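Sporozoite-specific SAG protein (Toxoplasma gondii, PDB 2WNK) is a SAG2-related surface antigen of the SRS family, named for the sporozoite stage and probably involved in host-cell attachment. Local coordinates at residues A170-Q175 with E180-L185. Sequence-based numbering, arbitrary orientation.
Sequences AAKVLQ and ETEVDL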
loop_
_atom_site.group_PDB
_atom_site.type_symbol
_atom_site.label_atom_id
_atom_site.label_comp_id
_atom_site.label_asym_id
_atom_site.label_seq_id
_atom_site.Cartn_x
_atom_site.Cartn_y
_atom_site.Cartn_z
ATOM N N ALA A 170 11.420 5.355 15.239
ATOM C CA ALA A 170 12.450 5.436 14.197
ATOM C C ALA A 170 13.862 5.718 14.685
ATOM O O ALA A 170 14.834 5.456 13.963
ATOM C CB ALA A 170 12.018 6.457 13.147
ATOM N N ALA A 171 13.977 6.210 15.914
ATOM C CA ALA A 171 15.278 6.416 16.595
ATOM C C ALA A 171 15.886 5.113 17.106
ATOM O O ALA A 171 17.072 5.061 17.459
ATOM C CB ALA A 171 15.119 7.382 17.750
ATOM N N LYS A 172 15.095 4.049 17.134
ATOM C CA LYS A 172 15.527 2.796 17.734
ATOM C C LYS A 172 15.716 1.717 16.651
ATOM O O LYS A 172 15.094 1.741 15.582
ATOM C CB LYS A 172 14.483 2.332 18.762
ATOM C CG LYS A 172 14.268 3.322 19.914
ATOM C CD LYS A 172 15.481 3.471 20.834
ATOM C CE LYS A 172 14.984 3.851 22.206
ATOM N NZ LYS A 172 16.047 4.068 23.234
ATOM N N VAL A 173 16.604 0.774 16.945
ATOM C CA VAL A 173 16.911 -0.301 16.013
ATOM C C VAL A 173 17.191 -1.569 16.815
ATOM O O VAL A 173 17.444 -1.474 18.004
ATOM C CB VAL A 173 18.141 0.084 15.146
ATOM C CG1 VAL A 173 19.448 0.075 15.904
ATOM C CG2 VAL A 173 18.203 -0.849 13.944
ATOM N N LEU A 174 17.170 -2.753 16.233
ATOM C CA LEU A 174 17.493 -3.946 16.977
ATOM C C LEU A 174 18.878 -4.433 16.523
ATOM O O LEU A 174 19.317 -4.130 15.395
ATOM C CB LEU A 174 16.465 -5.019 16.617
ATOM C CG LEU A 174 15.113 -4.595 17.162
ATOM C CD1 LEU A 174 14.144 -5.391 16.306
ATOM C CD2 LEU A 174 14.961 -4.835 18.700
ATOM N N GLN A 175 19.597 -5.112 17.413
ATOM C CA GLN A 175 20.957 -5.652 17.076
ATOM C C GLN A 175 20.728 -6.911 16.250
ATOM O O GLN A 175 19.901 -7.744 16.622
ATOM C CB GLN A 175 21.840 -5.767 18.303
ATOM C CG GLN A 175 22.234 -4.383 18.765
ATOM C CD GLN A 175 23.040 -4.391 20.012
ATOM O OE1 GLN A 175 23.186 -5.416 20.657
ATOM N NE2 GLN A 175 23.545 -3.227 20.393
ATOM N N GLU A 180 16.697 -8.879 18.731
ATOM C CA GLU A 180 16.023 -8.865 20.055
ATOM C C GLU A 180 16.366 -7.664 20.933
ATOM O O GLU A 180 15.494 -7.166 21.656
ATOM C CB GLU A 180 16.341 -10.171 20.836
ATOM C CG GLU A 180 15.639 -11.339 20.207
ATOM C CD GLU A 180 16.015 -12.717 20.779
ATOM O OE1 GLU A 180 16.857 -12.804 21.689
ATOM O OE2 GLU A 180 15.444 -13.732 20.271
ATOM N N THR A 181 17.627 -7.218 20.921
ATOM C CA THR A 181 18.069 -6.093 21.761
ATOM C C THR A 181 17.836 -4.754 21.061
ATOM O O THR A 181 18.373 -4.519 19.981
ATOM C CB THR A 181 19.537 -6.244 22.110
ATOM O OG1 THR A 181 19.706 -7.482 22.817
ATOM C CG2 THR A 181 20.020 -5.102 23.032
ATOM N N GLU A 182 16.997 -3.919 21.666
ATOM C CA GLU A 182 16.684 -2.595 21.122
ATOM C C GLU A 182 17.668 -1.552 21.608
ATOM O O GLU A 182 17.973 -1.424 22.802
ATOM C CB GLU A 182 15.255 -2.170 21.455
ATOM C CG GLU A 182 14.823 -0.840 20.850
ATOM C CD GLU A 182 13.341 -0.553 21.081
ATOM O OE1 GLU A 182 12.516 -1.499 20.992
ATOM O OE2 GLU A 182 13.020 0.628 21.311
ATOM N N VAL A 183 18.201 -0.810 20.664
ATOM C CA VAL A 183 19.150 0.218 20.993
ATOM C C VAL A 183 18.892 1.454 20.116
ATOM O O VAL A 183 18.137 1.373 19.172
ATOM C CB VAL A 183 20.628 -0.253 20.869
ATOM C CG1 VAL A 183 20.923 -1.521 21.703
ATOM C CG2 VAL A 183 20.996 -0.481 19.419
ATOM N N ASP A 184 19.458 2.606 20.478
ATOM C CA ASP A 184 19.360 3.795 19.624
ATOM C C ASP A 184 20.148 3.602 18.338
ATOM O O ASP A 184 21.333 3.252 18.372
ATOM C CB ASP A 184 19.921 5.017 20.367
ATOM C CG ASP A 184 19.066 5.416 21.544
ATOM O OD1 ASP A 184 17.905 5.790 21.319
ATOM O OD2 ASP A 184 19.562 5.440 22.685
ATOM N N LEU A 185 19.489 3.831 17.199
ATOM C CA LEU A 185 20.137 3.778 15.901
ATOM C C LEU A 185 21.514 4.453 15.896
ATOM O O LEU A 185 22.517 3.857 15.489
ATOM C CB LEU A 185 19.213 4.349 14.810
ATOM C CG LEU A 185 19.829 4.447 13.403
ATOM C CD1 LEU A 185 20.328 3.065 12.873
ATOM C CD2 LEU A 185 18.881 5.117 12.405
HETATM O O HOH W 1 19.562 -8.342 19.156
#
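Val-173 and Val-183 form the hydrogen-bonded pair of a short antiparallel hairpin, each N donating to the other's O at 2.8 Å. Two more backbone bonds flank them, Leu-185 N to Ala-171 O (2.7 Å) and Gln-175 N to Thr-181 O. Toward the turn, a water donates to Gln-175 O and accepts from Thr-181 N, bridging the two backbones.

Side-chain packing gathers on the valine face. Val-173 CG1 meets Val-183 CG2 at 3.9 Å, and beta-branched valine suits an extended strand. The long, flexible glutamine Gln-175 lays its amide across Val-183, NE2 lying 3.4 Å from Val-183 CG1. Leu-188 of the following helix touches both valines. On the opposite face, Leu-174 CD2 lies 3.8 Å from Glu-182 CB.

Charged groups form a third set of contacts. A bend at chi2 (-67°) brings Lys-172 alongside Asp-184, and NZ meets Asp-184 OD1 at 3.2 Å from above the carboxylate plane. Glu-182 OE2 lies 3.3 Å from Lys-172 CG; its charge probably adds longer-range attraction.

Backbone bonds thus set the register of this hairpin in the second SRS domain. Val-173, through Leu-217 and Tyr-219, and Leu-174, through Arg-220 and backbone bonding with Cys-218, join it to strand 215-222, while a salt bridge links its strands near Leu-185.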